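Methyltransferase-like protein of unknown function (Silicibacter pomeroyi DSS-3, PDB 3CVO) is of unknown function but has a Rossmann-type fold of the class I methyltransferases and so probably transfers methyl groups from S-adenosylmethionine. Local coordinates at residues Q9-E13 against M67-L71; A31-Y37 against R121-L127; P111-W115 against A139-I144. Residues are numbered along the deposited sequence.

Interaction 1 (Q9-E13 against M67-L71); sequences QMRPE and MKAWL. With EDO (1,2-ethanediol), chain Q.
A loop at the N-terminal end of the model lies against a surface helix of the Rossmann-fold domain. Segment 9-13 is irregular. Segment 67-71 belongs to helix 61-73. The CA atoms of Arg11 and Trp70 are 7.6 Å apart, those of Pro12 and Met67 8.0 Å. The loop starts with a bend: Met10 (phi/psi -86/54) is the centre of an inverse gamma turn, closed by a weak hydrogen bond from Arg11 N to Gln9 O (3.2 Å). Met10 O comes 3.3 Å from Trp70 NE1. From Arg11 to Glu13 the backbone is extended. The Arg11 side chain, chi1 to chi3 all t, passes the indole, NH1 3.8 Å from Trp70 CZ2. Its guanidinium forms a salt bridge with Glu48. Pro12 points toward the helix and is the main apolar group the loop offers it. Its ring meets Met67 and Trp70, one helical turn apart. Trp70 has chi1 t and chi2 80°, which puts one face of the indole against Pro12 CD. This CD makes a CH-pi contact 3.5 Å from the centroid of the five-membered ring, 7° off its normal. O2 of an ethanediol, probably from the crystallisation liquor, donates a very short hydrogen bond to Pro12 O (2.4 Å). Val44 of helix 41-47 also touches Arg11, Pro12 and Trp70. Met67, a selenomethionine with chi1 to chi3 all m, brings its SE atom 3.6 Å from Pro12 CG.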
loop_
_atom_site.group_PDB
_atom_site.type_symbol
_atom_site.label_atom_id
_atom_site.label_comp_id
_atom_site.label_asym_id
_atom_site.label_seq_id
_atom_site.Cartn_x
_atom_site.Cartn_y
_atom_site.Cartn_z
ATOM N N GLN A 9 28.820 29.967 -10.374
ATOM C CA GLN A 9 27.448 30.510 -10.554
ATOM C C GLN A 9 26.650 29.523 -11.374
ATOM O O GLN A 9 25.583 29.873 -11.903
ATOM C CB GLN A 9 27.480 31.870 -11.260
HETATM N N MSE A 10 27.246 28.331 -11.514
HETATM C CA MSE A 10 26.605 27.105 -12.039
HETATM C C MSE A 10 25.894 26.407 -10.852
HETATM O O MSE A 10 26.040 25.221 -10.517
HETATM C CB MSE A 10 27.642 26.227 -12.717
HETATM C CG MSE A 10 27.265 24.824 -12.756
HETATM SE SE MSE A 10 27.494 24.085 -14.538
HETATM C CE MSE A 10 29.454 23.635 -14.258
ATOM N N ARG A 11 25.083 27.222 -10.238
ATOM C CA ARG A 11 24.467 26.901 -8.970
ATOM C C ARG A 11 23.026 26.428 -9.169
ATOM O O ARG A 11 22.323 26.984 -10.001
ATOM C CB ARG A 11 24.564 28.155 -8.114
ATOM C CG ARG A 11 23.572 28.319 -7.055
ATOM C CD ARG A 11 23.671 29.768 -6.574
ATOM N NE ARG A 11 23.259 29.858 -5.195
ATOM C CZ ARG A 11 24.063 29.592 -4.179
ATOM N NH1 ARG A 11 25.323 29.246 -4.393
ATOM N NH2 ARG A 11 23.599 29.680 -2.952
ATOM N N PRO A 12 22.587 25.359 -8.444
ATOM C CA PRO A 12 21.181 24.979 -8.596
ATOM C C PRO A 12 20.308 26.099 -8.113
ATOM O O PRO A 12 20.515 26.635 -7.035
ATOM C CB PRO A 12 21.022 23.736 -7.696
ATOM C CG PRO A 12 22.402 23.175 -7.595
ATOM C CD PRO A 12 23.351 24.356 -7.684
ATOM N N GLU A 13 19.334 26.434 -8.926
ATOM C CA GLU A 13 18.464 27.559 -8.624
ATOM C C GLU A 13 17.194 27.095 -7.944
ATOM O O GLU A 13 16.641 26.066 -8.270
ATOM C CB GLU A 13 18.102 28.334 -9.903
HETATM N N MSE A 67 24.145 17.074 -8.303
HETATM C CA MSE A 67 23.959 17.703 -6.983
HETATM C C MSE A 67 25.125 17.322 -6.066
HETATM O O MSE A 67 25.656 18.150 -5.313
HETATM C CB MSE A 67 22.622 17.282 -6.367
HETATM C CG MSE A 67 21.422 17.855 -7.082
HETATM SE SE MSE A 67 21.335 19.776 -7.030
HETATM C CE MSE A 67 21.523 20.069 -5.092
ATOM N N LYS A 68 25.554 16.061 -6.169
ATOM C CA LYS A 68 26.661 15.580 -5.348
ATOM C C LYS A 68 27.955 16.297 -5.726
ATOM O O LYS A 68 28.766 16.720 -4.883
ATOM C CB LYS A 68 26.818 14.072 -5.479
ATOM C CG LYS A 68 25.688 13.277 -4.784
ATOM C CD LYS A 68 25.902 11.793 -4.932
ATOM C CE LYS A 68 24.800 11.028 -4.246
ATOM N NZ LYS A 68 24.820 9.588 -4.644
ATOM N N ALA A 69 28.147 16.421 -7.021
ATOM C CA ALA A 69 29.315 17.105 -7.544
ATOM C C ALA A 69 29.315 18.563 -7.093
ATOM O O ALA A 69 30.327 19.118 -6.670
ATOM C CB ALA A 69 29.372 16.992 -9.094
ATOM N N TRP A 70 28.159 19.176 -7.179
ATOM C CA TRP A 70 28.025 20.554 -6.750
ATOM C C TRP A 70 28.449 20.715 -5.290
ATOM O O TRP A 70 29.173 21.648 -4.943
ATOM C CB TRP A 70 26.593 21.075 -6.938
ATOM C CG TRP A 70 26.592 22.536 -6.853
ATOM C CD1 TRP A 70 26.936 23.418 -7.844
ATOM C CD2 TRP A 70 26.345 23.308 -5.701
ATOM N NE1 TRP A 70 26.860 24.695 -7.388
ATOM C CE2 TRP A 70 26.512 24.664 -6.066
ATOM C CE3 TRP A 70 25.977 22.997 -4.398
ATOM C CZ2 TRP A 70 26.317 25.702 -5.171
ATOM C CZ3 TRP A 70 25.784 24.025 -3.505
ATOM C CH2 TRP A 70 25.940 25.361 -3.892
ATOM N N LEU A 71 28.008 19.772 -4.454
ATOM C CA LEU A 71 28.135 19.865 -2.994
ATOM C C LEU A 71 29.563 19.568 -2.596
ATOM O O LEU A 71 30.073 20.093 -1.602
ATOM C CB LEU A 71 27.146 18.935 -2.264
ATOM C CG LEU A 71 25.701 19.399 -2.292
ATOM C CD1 LEU A 71 24.734 18.299 -1.748
ATOM C CD2 LEU A 71 25.573 20.696 -1.472
HETATM C C1 EDO Q . 19.650 28.884 -3.415
HETATM O O1 EDO Q . 20.054 30.222 -3.098
HETATM C C2 EDO Q . 19.619 28.757 -4.918
HETATM O O2 EDO Q . 20.900 28.258 -5.297
#

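Interaction 2 (A31-Y37 against R121-L127); sequences AEVILEY and RHPDVVL. With EDO (1,2-ethanediol), chain H; EDO (1,2-ethanediol), chain J.
Strands 33-37 and 125-127 pair in parallel, their axes 4.7 Å apart at an angle of 15°. Ile34 is level with Val125, Leu35 with Val126 and Glu36 with Leu127. Three backbone hydrogen bonds run in the parallel pattern: Leu35 N to Val125 O (3.1 Å), Leu127 N to Leu35 O (2.9 Å) and Tyr37 N to Leu127 O (2.8 Å). At the start of the pairing, Val33 O accepts Asp124 N (2.9 Å) and, weakly, Val125 N (3.4 Å). Asp124 has chi1 m. Its OD2 accepts Glu32 N (3.0 Å), Val33 N (2.9 Å) and a water that also donates to Glu32 OE1. Its OD1 forms a salt bridge with Arg146. At the exposed end, Glu32 OE2 bridges to Arg121 NH2 (3.3 Å), and Arg121 NE donates to O2 of an ethanediol (3.0 Å). Arg121 N donates to O2 of a second ethanediol (2.9 Å), whose O1 donates to Arg121 O (2.6 Å). His122 ND1 donates to Pro123 O (2.7 Å). Ile34 CG1 packs on Val125 CG1 (3.6 Å), and on the other face Leu35 CD2 lies 4.2 Å from Val126 CG2. The buried Glu36 carboxylate is satisfied by Tyr28, Ser42, Thr43 and Ser56. This is the middle of a Rossmann-type sheet. Strand 53-58 pairs with the other edge of 33-37, strand 148-152 lies beyond 125-128, and helix 18-30 packs on Ile34, Val125 and Leu127.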
loop_
_atom_site.group_PDB
_atom_site.type_symbol
_atom_site.label_atom_id
_atom_site.label_comp_id
_atom_site.label_asym_id
_atom_site.label_seq_id
_atom_site.Cartn_x
_atom_site.Cartn_y
_atom_site.Cartn_z
ATOM N N ALA A 31 14.219 24.653 11.393
ATOM C CA ALA A 31 14.439 23.190 11.487
ATOM C C ALA A 31 15.881 22.824 11.795
ATOM O O ALA A 31 16.809 23.537 11.424
ATOM C CB ALA A 31 14.070 22.534 10.136
ATOM N N GLU A 32 16.071 21.685 12.457
ATOM C CA GLU A 32 17.409 21.083 12.542
ATOM C C GLU A 32 17.560 19.987 11.504
ATOM O O GLU A 32 18.594 19.864 10.842
ATOM C CB GLU A 32 17.701 20.461 13.892
ATOM C CG GLU A 32 19.005 19.669 13.855
ATOM C CD GLU A 32 19.277 18.825 15.093
ATOM O OE1 GLU A 32 18.317 18.256 15.675
ATOM O OE2 GLU A 32 20.474 18.729 15.467
ATOM N N VAL A 33 16.509 19.189 11.381
ATOM C CA VAL A 33 16.487 18.046 10.454
ATOM C C VAL A 33 15.507 18.350 9.345
ATOM O O VAL A 33 14.352 18.670 9.579
ATOM C CB VAL A 33 16.190 16.661 11.172
ATOM C CG1 VAL A 33 16.253 15.465 10.178
ATOM C CG2 VAL A 33 17.161 16.455 12.331
ATOM N N ILE A 34 16.015 18.239 8.115
ATOM C CA ILE A 34 15.252 18.573 6.921
ATOM C C ILE A 34 15.205 17.365 6.006
ATOM O O ILE A 34 16.210 16.786 5.718
ATOM C CB ILE A 34 15.912 19.771 6.113
ATOM C CG1 ILE A 34 15.897 21.069 6.927
ATOM C CG2 ILE A 34 15.190 19.966 4.737
ATOM C CD1 ILE A 34 17.018 22.113 6.557
ATOM N N LEU A 35 14.006 17.007 5.577
ATOM C CA LEU A 35 13.834 15.949 4.594
ATOM C C LEU A 35 13.191 16.558 3.370
ATOM O O LEU A 35 12.178 17.235 3.482
ATOM C CB LEU A 35 12.935 14.810 5.169
ATOM C CG LEU A 35 12.311 13.848 4.138
ATOM C CD1 LEU A 35 13.473 13.142 3.379
ATOM C CD2 LEU A 35 11.323 12.837 4.764
ATOM N N GLU A 36 13.806 16.331 2.215
ATOM C CA GLU A 36 13.261 16.782 0.959
ATOM C C GLU A 36 12.957 15.643 0.039
ATOM O O GLU A 36 13.676 14.636 -0.054
ATOM C CB GLU A 36 14.235 17.735 0.234
ATOM C CG GLU A 36 14.797 18.873 0.989
ATOM C CD GLU A 36 15.661 19.742 0.093
ATOM O OE1 GLU A 36 16.546 19.166 -0.602
ATOM O OE2 GLU A 36 15.443 20.993 0.054
ATOM N N TYR A 37 11.838 15.792 -0.641
ATOM C CA TYR A 37 11.591 14.951 -1.809
ATOM C C TYR A 37 11.756 15.831 -3.039
ATOM O O TYR A 37 11.026 16.795 -3.205
ATOM C CB TYR A 37 10.187 14.403 -1.749
ATOM C CG TYR A 37 9.880 13.425 -0.636
ATOM C CD1 TYR A 37 10.140 12.087 -0.778
ATOM C CD2 TYR A 37 9.277 13.856 0.544
ATOM C CE1 TYR A 37 9.794 11.160 0.223
ATOM C CE2 TYR A 37 8.916 12.960 1.547
ATOM C CZ TYR A 37 9.181 11.602 1.377
ATOM O OH TYR A 37 8.797 10.646 2.289
ATOM N N ARG A 121 16.930 10.128 11.065
ATOM C CA ARG A 121 16.684 11.204 12.011
ATOM C C ARG A 121 15.302 11.776 11.718
ATOM O O ARG A 121 14.987 12.119 10.588
ATOM C CB ARG A 121 17.727 12.322 11.843
ATOM C CG ARG A 121 19.206 11.890 11.949
ATOM C CD ARG A 121 19.816 12.103 13.299
ATOM N NE ARG A 121 19.584 13.439 13.862
ATOM C CZ ARG A 121 20.408 14.476 13.728
ATOM N NH1 ARG A 121 21.531 14.352 13.029
ATOM N NH2 ARG A 121 20.101 15.645 14.289
ATOM N N HIS A 122 14.484 11.895 12.744
ATOM C CA HIS A 122 13.128 12.417 12.572
ATOM C C HIS A 122 13.189 13.867 12.082
ATOM O O HIS A 122 13.828 14.723 12.691
ATOM C CB HIS A 122 12.310 12.370 13.882
ATOM C CG HIS A 122 10.836 12.508 13.684
ATOM N ND1 HIS A 122 10.241 13.652 13.184
ATOM C CD2 HIS A 122 9.823 11.654 13.972
ATOM C CE1 HIS A 122 8.928 13.474 13.143
ATOM N NE2 HIS A 122 8.654 12.267 13.600
ATOM N N PRO A 123 12.490 14.152 10.991
ATOM C CA PRO A 123 12.519 15.513 10.445
ATOM C C PRO A 123 11.734 16.462 11.285
ATOM O O PRO A 123 10.843 16.057 12.057
ATOM C CB PRO A 123 11.861 15.382 9.060
ATOM C CG PRO A 123 11.619 13.983 8.839
ATOM C CD PRO A 123 11.853 13.187 10.089
ATOM N N ASP A 124 12.113 17.721 11.134
ATOM C CA ASP A 124 11.372 18.858 11.674
ATOM C C ASP A 124 10.553 19.508 10.587
ATOM O O ASP A 124 9.474 20.005 10.835
ATOM C CB ASP A 124 12.339 19.862 12.241
ATOM C CG ASP A 124 13.148 19.288 13.395
ATOM O OD1 ASP A 124 12.515 18.677 14.273
ATOM O OD2 ASP A 124 14.389 19.436 13.415
ATOM N N VAL A 125 11.107 19.500 9.377
ATOM C CA VAL A 125 10.420 19.993 8.172
ATOM C C VAL A 125 10.574 19.002 7.044
ATOM O O VAL A 125 11.597 18.359 6.883
ATOM C CB VAL A 125 10.929 21.420 7.723
ATOM C CG1 VAL A 125 12.364 21.352 7.206
ATOM C CG2 VAL A 125 10.028 21.989 6.648
ATOM N N VAL A 126 9.490 18.839 6.296
ATOM C CA VAL A 126 9.486 18.036 5.063
ATOM C C VAL A 126 9.056 18.892 3.896
ATOM O O VAL A 126 8.029 19.597 3.920
ATOM C CB VAL A 126 8.535 16.801 5.153
ATOM C CG1 VAL A 126 8.483 15.990 3.809
ATOM C CG2 VAL A 126 8.945 15.913 6.346
ATOM N N LEU A 127 9.853 18.814 2.850
ATOM C CA LEU A 127 9.500 19.459 1.588
ATOM C C LEU A 127 9.100 18.440 0.529
ATOM O O LEU A 127 9.832 17.520 0.234
ATOM C CB LEU A 127 10.690 20.256 1.044
ATOM C CG LEU A 127 10.485 20.847 -0.360
ATOM C CD1 LEU A 127 9.348 21.916 -0.359
ATOM C CD2 LEU A 127 11.787 21.434 -0.956
HETATM C C1 EDO H . 14.884 11.595 7.555
HETATM O O1 EDO H . 15.184 12.873 8.158
HETATM C C2 EDO H . 16.124 10.879 7.056
HETATM O O2 EDO H . 16.983 10.532 8.147
HETATM C C1 EDO J . 15.522 11.647 16.120
HETATM O O1 EDO J . 15.128 10.403 15.511
HETATM C C2 EDO J . 17.037 11.812 16.071
HETATM O O2 EDO J . 17.344 13.204 15.883
HETATM O O HOH W 1 15.500 17.741 15.233
#

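Interaction 3 (P111-W115 against A139-I144); sequences PLAVW and ATAFSI
Trp115 is the large bump of this contact, and it lies against one side of helix 133-143. Segment 111-115 starts in helix 109-112 and reaches a 3-10 segment at Val114 and Trp115, with Trp115 N bonded to Leu112 O (3.2 Å). Segment 139-144 is the last part of helix 133-143; Ile144 is the first residue to leave it. The nearest CA pairs are Leu112 with Ala139 (6.1 Å) and Trp115 with Ser143 (7.0 Å). The small Ala139 permits the closer approach. Its CB sits 3.7 Å from Pro111 O, 4.1 Å from Pro111 CB and 3.8 Å from Leu112 CD2. Leu112, with chi1 m and chi2 t, brings CD2 to this methyl. Leu112 also packs on Met193 of the second subunit, so the contact borders the dimer interface. In the Rossmann-type fold, helix 133-143 is the connection between parallel strands 125-128 and 148-152, a beta-alpha-beta crossover. The indole fills the space between this helix and strand 33-37, where it touches Leu35. Trp115 has chi1 m and chi2 90°. Ser143 CB lies over its face, 4.0 Å from the six-membered ring centroid and 27° off the normal, a CH-pi contact. Ser143 OG turns back to its own helix and donates to Ala139 O (2.7 Å). The benzo end of the indole reaches Thr140 and Ile144: CZ2 is 3.6 Å from Thr140 OG1, which bonds to Cys136 O, and CH2 is 3.5 Å from Ile144 CG2. Trp115 NE1 is hydrogen-bonded with Tyr37 OH.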
loop_
_atom_site.group_PDB
_atom_site.type_symbol
_atom_site.label_atom_id
_atom_site.label_comp_id
_atom_site.label_asym_id
_atom_site.label_seq_id
_atom_site.Cartn_x
_atom_site.Cartn_y
_atom_site.Cartn_z
ATOM N N PRO A 111 8.328 7.418 -1.942
ATOM C CA PRO A 111 7.789 8.068 -0.756
ATOM C C PRO A 111 8.244 7.450 0.561
ATOM O O PRO A 111 8.406 8.170 1.568
ATOM C CB PRO A 111 6.253 7.940 -0.948
ATOM C CG PRO A 111 6.043 6.886 -1.890
ATOM C CD PRO A 111 7.265 6.883 -2.822
ATOM N N LEU A 112 8.411 6.110 0.589
ATOM C CA LEU A 112 8.489 5.401 1.866
ATOM C C LEU A 112 9.882 4.999 2.389
ATOM O O LEU A 112 10.057 4.868 3.586
ATOM C CB LEU A 112 7.614 4.135 1.833
ATOM C CG LEU A 112 6.101 4.393 1.861
ATOM C CD1 LEU A 112 5.271 3.148 1.400
ATOM C CD2 LEU A 112 5.663 4.887 3.260
ATOM N N ALA A 113 10.835 4.715 1.522
ATOM C CA ALA A 113 12.081 4.067 1.963
ATOM C C ALA A 113 12.873 4.913 2.971
ATOM O O ALA A 113 13.511 4.386 3.898
ATOM C CB ALA A 113 12.995 3.688 0.734
ATOM N N VAL A 114 12.877 6.222 2.744
ATOM C CA VAL A 114 13.685 7.150 3.568
ATOM C C VAL A 114 13.273 7.073 5.028
ATOM O O VAL A 114 14.101 7.243 5.932
ATOM C CB VAL A 114 13.636 8.625 3.015
ATOM C CG1 VAL A 114 12.207 9.200 3.038
ATOM C CG2 VAL A 114 14.672 9.530 3.730
ATOM N N TRP A 115 12.013 6.741 5.271
ATOM C CA TRP A 115 11.514 6.612 6.661
ATOM C C TRP A 115 12.118 5.402 7.410
ATOM O O TRP A 115 12.025 5.296 8.624
ATOM C CB TRP A 115 9.970 6.624 6.704
ATOM C CG TRP A 115 9.468 7.940 6.262
ATOM C CD1 TRP A 115 9.160 8.316 4.990
ATOM C CD2 TRP A 115 9.300 9.095 7.082
ATOM N NE1 TRP A 115 8.743 9.624 4.988
ATOM C CE2 TRP A 115 8.864 10.132 6.252
ATOM C CE3 TRP A 115 9.503 9.354 8.446
ATOM C CZ2 TRP A 115 8.621 11.410 6.725
ATOM C CZ3 TRP A 115 9.220 10.624 8.924
ATOM C CH2 TRP A 115 8.789 11.631 8.071
ATOM N N ALA A 139 2.821 9.619 3.256
ATOM C CA ALA A 139 3.898 8.864 3.874
ATOM C C ALA A 139 4.397 9.580 5.130
ATOM O O ALA A 139 4.540 8.973 6.163
ATOM C CB ALA A 139 5.027 8.625 2.890
ATOM N N THR A 140 4.497 10.907 5.041
ATOM C CA THR A 140 4.979 11.703 6.152
ATOM C C THR A 140 3.951 11.619 7.259
ATOM O O THR A 140 4.280 11.313 8.399
ATOM C CB THR A 140 5.212 13.170 5.726
ATOM O OG1 THR A 140 6.218 13.185 4.711
ATOM C CG2 THR A 140 5.624 14.058 6.909
ATOM N N ALA A 141 2.687 11.842 6.905
ATOM C CA ALA A 141 1.602 11.916 7.913
ATOM C C ALA A 141 1.534 10.618 8.677
ATOM O O ALA A 141 1.350 10.586 9.885
ATOM C CB ALA A 141 0.225 12.206 7.271
ATOM N N PHE A 142 1.696 9.523 7.950
ATOM C CA PHE A 142 1.489 8.221 8.600
ATOM C C PHE A 142 2.760 7.718 9.294
ATOM O O PHE A 142 2.676 6.850 10.135
ATOM C CB PHE A 142 1.019 7.179 7.600
ATOM C CG PHE A 142 -0.309 7.481 7.002
ATOM C CD1 PHE A 142 -1.356 7.861 7.788
ATOM C CD2 PHE A 142 -0.504 7.330 5.648
ATOM C CE1 PHE A 142 -2.564 8.142 7.242
ATOM C CE2 PHE A 142 -1.722 7.562 5.105
ATOM C CZ PHE A 142 -2.757 7.992 5.914
ATOM N N SER A 143 3.905 8.317 8.985
ATOM C CA SER A 143 5.219 7.776 9.445
ATOM C C SER A 143 5.850 8.536 10.623
ATOM O O SER A 143 6.686 8.019 11.377
ATOM C CB SER A 143 6.216 7.715 8.300
ATOM O OG SER A 143 5.824 6.825 7.263
ATOM N N ILE A 144 5.469 9.785 10.735
ATOM C CA ILE A 144 6.000 10.676 11.780
ATOM C C ILE A 144 5.494 10.195 13.132
ATOM O O ILE A 144 4.447 9.545 13.211
ATOM C CB ILE A 144 5.641 12.167 11.569
ATOM C CG1 ILE A 144 4.113 12.412 11.487
ATOM C CG2 ILE A 144 6.374 12.794 10.316
ATOM C CD1 ILE A 144 3.699 13.880 11.485
#

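In the fold
Interaction 1 is a surface contact, while interactions 2 and 3 are buried. Interaction 2 joins two central strands and relies on backbone hydrogen bonds, with charged groups at its exposed end. Interaction 3 has no hydrogen bond between its segments. Both it and interaction 1 rest largely on a tryptophan face set against a CH group, of proline in interaction 1 and of serine in interaction 3. Interactions 2 and 3 touch, with centres about 11 Å apart. Helix 133-143 of interaction 3 follows strand 125-128 of interaction 2 in the chain, and His122 packs on Ile144. Interaction 1 stands apart, its centre about 27 Å from that of interaction 3, on the opposite side of the chain's centre.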